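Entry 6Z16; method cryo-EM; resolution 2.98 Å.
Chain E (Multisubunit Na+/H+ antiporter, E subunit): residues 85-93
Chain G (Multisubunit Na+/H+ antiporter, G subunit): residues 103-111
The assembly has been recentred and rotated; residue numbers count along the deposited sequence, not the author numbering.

Chain E, residues 85-93: TIQPAIFAL
Chain G, residues 103-111: RWEGTVRDD

An edge of extended backbone offers its neighbours a row of carbonyl oxygens, and a partner need not be a strand to use them. The contact between the E and G subunits of this Na+/H+ antiporter illustrates the principle. Residues 85-93 of chain E enter as loop and become a strand at Ala E89 that continues past Leu E93; residues 103-111 of chain G have no regular secondary structure. The two run in nearly the same direction, 20° apart end to end, with Ile E90 and Arg G109 in register at a CA-CA separation of 4.6 Å. Together they bury 489 Å².

The central polar link is made by a side chain. Thr G107, with phi/psi of -82/-154 and CB directed toward chain E, adopts the p rotamer (chi1 59°), and its OG1 donates a hydrogen bond to Pro E88 O at a short 2.5 Å. Threonine suits the site because it supplies both a donor and a methyl, Thr G107 CG2, which lies 4.1 Å from Pro E88 CD. Proline has no amide hydrogen to offer, but its carbonyl remains available; here that acceptor is satisfied across the interface.

Two residues further along, Ile E90 O is served less generously. Asp G110 N donates a weak hydrogen bond to Ile E90 O, 3.5 Å from N to O with an angle of 156° at the hydrogen, and Arg G109 CA makes a CA-H...O contact with the same oxygen at 3.3 Å, angle 153°. Against these stands a close pair of acceptors, Ile E90 O and Asp G110 OD1, 3.0 Å apart and not hydrogen-bonded. The aspartate (phi/psi -100/163, chi1 53°, chi2 -6°) starts with CB sideways, but its carboxylate comes nearer to the strand, placing Asp G110 OD2 3.3 Å from Ala E92 N.

Apolar packing closes the upstream end. Trp G104, held at phi/psi 62/66 with chi1 -167° (t) and chi2 65°, points its CB toward chain E. Trp G104 CZ3 approaches Pro E88 CD at 3.6 Å, and Trp G104 CH2 meets Ile E86 CG1, also at 3.6 Å. Ile E86 O sits at the ring edge near its plane, 3.2 Å from Trp G104 CH2. Ile E86 itself is p,t (59°, 173°), its CB sideways but its end nearer the indole; Pro E88, C-gamma endo at phi/psi -80/161, points its CB toward chain G. Both are buried, as befits side chains without polar groups to satisfy.

Ile E90 (phi/psi -131/126, m,t) packs beside the register point, its CB 3.7 Å from Arg G109 CB. The arginine begins toward chain E (phi/psi -41/142, chi1 56°, chi2 97°, chi3 178°, chi4 174°), but its end leads away, so aliphatic carbon meets the isoleucine while the charged group stays clear. Within chain G, Arg G109 NH1 forms a long salt bridge of 3.8 Å with Asp G111 OD1. Phe E91 (chi1 64°, chi2 -84°) directs its CB away from this partner.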

# COMPACT_ATOMS: atom_id res chain seq x y z
N THR E 85 -38.09 -12.18 -40.24
CA THR E 85 -37.08 -11.57 -41.10
C THR E 85 -35.68 -12.15 -40.92
O THR E 85 -34.85 -12.00 -41.83
CB THR E 85 -37.02 -10.06 -40.84
OG1 THR E 85 -36.75 -9.82 -39.46
CG2 THR E 85 -38.34 -9.40 -41.22
N ILE E 86 -35.39 -12.82 -39.81
CA ILE E 86 -34.02 -13.21 -39.52
C ILE E 86 -33.64 -14.46 -40.32
O ILE E 86 -34.49 -15.21 -40.80
CB ILE E 86 -33.82 -13.43 -38.01
CG1 ILE E 86 -34.77 -14.51 -37.50
CG2 ILE E 86 -34.02 -12.13 -37.26
CD1 ILE E 86 -34.52 -14.90 -36.06
N GLN E 87 -32.33 -14.65 -40.48
CA GLN E 87 -31.72 -15.75 -41.22
C GLN E 87 -30.56 -16.32 -40.42
O GLN E 87 -29.54 -15.63 -40.24
CB GLN E 87 -31.23 -15.28 -42.59
CG GLN E 87 -32.33 -14.89 -43.57
CD GLN E 87 -33.15 -16.07 -44.02
OE1 GLN E 87 -34.30 -16.25 -43.60
NE2 GLN E 87 -32.59 -16.88 -44.91
N PRO E 88 -30.66 -17.54 -39.91
CA PRO E 88 -29.62 -18.06 -39.02
C PRO E 88 -28.40 -18.55 -39.78
O PRO E 88 -28.45 -18.82 -40.99
CB PRO E 88 -30.33 -19.23 -38.32
CG PRO E 88 -31.28 -19.72 -39.35
CD PRO E 88 -31.75 -18.51 -40.11
N ALA E 89 -27.30 -18.67 -39.06
CA ALA E 89 -26.08 -19.23 -39.64
C ALA E 89 -25.22 -19.82 -38.55
O ALA E 89 -25.25 -19.37 -37.40
CB ALA E 89 -25.30 -18.16 -40.41
N ILE E 90 -24.44 -20.85 -38.90
CA ILE E 90 -23.35 -21.35 -38.08
C ILE E 90 -22.14 -21.48 -38.99
O ILE E 90 -22.21 -22.11 -40.04
CB ILE E 90 -23.67 -22.70 -37.41
CG1 ILE E 90 -24.77 -22.54 -36.36
CG2 ILE E 90 -22.44 -23.30 -36.77
CD1 ILE E 90 -25.26 -23.85 -35.80
N PHE E 91 -21.02 -20.86 -38.60
CA PHE E 91 -19.86 -20.81 -39.47
C PHE E 91 -18.58 -20.91 -38.66
O PHE E 91 -18.55 -20.64 -37.46
CB PHE E 91 -19.88 -19.55 -40.34
CG PHE E 91 -19.77 -18.25 -39.58
CD1 PHE E 91 -20.89 -17.66 -39.03
CD2 PHE E 91 -18.56 -17.60 -39.47
CE1 PHE E 91 -20.80 -16.47 -38.35
CE2 PHE E 91 -18.46 -16.40 -38.80
CZ PHE E 91 -19.59 -15.84 -38.24
N ALA E 92 -17.52 -21.31 -39.35
CA ALA E 92 -16.20 -21.45 -38.75
C ALA E 92 -15.37 -20.20 -38.99
O ALA E 92 -15.60 -19.44 -39.93
CB ALA E 92 -15.47 -22.66 -39.34
N LEU E 93 -14.38 -20.01 -38.13
CA LEU E 93 -13.41 -18.97 -38.36
C LEU E 93 -12.05 -19.48 -37.91
O LEU E 93 -11.96 -20.11 -36.84
CB LEU E 93 -13.79 -17.67 -37.65
CG LEU E 93 -13.88 -17.57 -36.13
CD1 LEU E 93 -12.60 -17.01 -35.51
CD2 LEU E 93 -15.08 -16.76 -35.72
N ARG G 103 -33.33 -26.52 -34.85
CA ARG G 103 -34.70 -26.09 -35.12
C ARG G 103 -34.71 -24.90 -36.07
O ARG G 103 -33.73 -24.15 -36.19
CB ARG G 103 -35.47 -25.75 -33.82
CG ARG G 103 -35.74 -26.97 -32.97
CD ARG G 103 -36.56 -26.78 -31.72
NE ARG G 103 -36.52 -28.03 -30.97
CZ ARG G 103 -37.33 -29.06 -31.18
NH1 ARG G 103 -37.19 -30.17 -30.46
NH2 ARG G 103 -38.28 -29.00 -32.11
N TRP G 104 -35.85 -24.75 -36.74
CA TRP G 104 -36.23 -23.62 -37.58
C TRP G 104 -35.28 -23.45 -38.78
O TRP G 104 -34.54 -22.46 -38.88
CB TRP G 104 -36.34 -22.33 -36.76
CG TRP G 104 -37.01 -21.23 -37.52
CD1 TRP G 104 -38.30 -21.20 -37.94
CD2 TRP G 104 -36.42 -20.01 -37.97
NE1 TRP G 104 -38.56 -20.04 -38.61
CE2 TRP G 104 -37.41 -19.29 -38.64
CE3 TRP G 104 -35.14 -19.46 -37.85
CZ2 TRP G 104 -37.17 -18.04 -39.21
CZ3 TRP G 104 -34.91 -18.23 -38.41
CH2 TRP G 104 -35.92 -17.53 -39.08
N GLU G 105 -35.32 -24.46 -39.65
CA GLU G 105 -34.88 -24.39 -41.05
C GLU G 105 -33.40 -23.98 -41.18
O GLU G 105 -33.06 -22.87 -41.60
CB GLU G 105 -35.78 -23.47 -41.88
CG GLU G 105 -37.07 -24.16 -42.31
CD GLU G 105 -38.17 -24.06 -41.29
OE1 GLU G 105 -38.01 -23.30 -40.32
OE2 GLU G 105 -39.20 -24.76 -41.44
N GLY G 106 -32.54 -24.91 -40.77
CA GLY G 106 -31.10 -24.77 -40.86
C GLY G 106 -30.52 -24.43 -42.22
O GLY G 106 -30.74 -25.13 -43.21
N THR G 107 -29.77 -23.33 -42.25
CA THR G 107 -29.09 -22.81 -43.43
C THR G 107 -27.77 -23.53 -43.67
O THR G 107 -27.60 -24.69 -43.27
CB THR G 107 -28.86 -21.30 -43.32
OG1 THR G 107 -28.07 -21.01 -42.16
CG2 THR G 107 -30.19 -20.57 -43.24
N VAL G 108 -26.83 -22.85 -44.34
CA VAL G 108 -25.57 -23.33 -44.92
C VAL G 108 -24.64 -24.08 -43.93
O VAL G 108 -23.68 -24.73 -44.35
CB VAL G 108 -24.87 -22.11 -45.56
CG1 VAL G 108 -23.71 -22.46 -46.52
CG2 VAL G 108 -25.88 -21.24 -46.29
N ARG G 109 -24.99 -24.06 -42.63
CA ARG G 109 -24.18 -24.38 -41.45
C ARG G 109 -23.26 -25.59 -41.59
O ARG G 109 -23.60 -26.61 -42.20
CB ARG G 109 -25.12 -24.60 -40.25
CG ARG G 109 -26.22 -25.66 -40.45
CD ARG G 109 -25.86 -27.04 -39.88
NE ARG G 109 -26.93 -28.00 -40.05
CZ ARG G 109 -26.83 -29.29 -39.76
NH1 ARG G 109 -25.70 -29.78 -39.26
NH2 ARG G 109 -27.86 -30.10 -39.95
N ASP G 110 -22.07 -25.47 -41.00
CA ASP G 110 -21.09 -26.53 -40.90
C ASP G 110 -21.13 -27.16 -39.51
O ASP G 110 -21.68 -26.59 -38.56
CB ASP G 110 -19.68 -25.99 -41.20
CG ASP G 110 -19.31 -24.78 -40.36
OD1 ASP G 110 -20.17 -24.27 -39.61
OD2 ASP G 110 -18.16 -24.33 -40.46
N ASP G 111 -20.54 -28.35 -39.40
CA ASP G 111 -20.59 -29.13 -38.17
C ASP G 111 -19.81 -28.47 -37.03
O ASP G 111 -20.38 -27.73 -36.22
CB ASP G 111 -20.05 -30.54 -38.42
CG ASP G 111 -20.95 -31.36 -39.32
OD1 ASP G 111 -22.17 -31.10 -39.33
OD2 ASP G 111 -20.44 -32.26 -40.01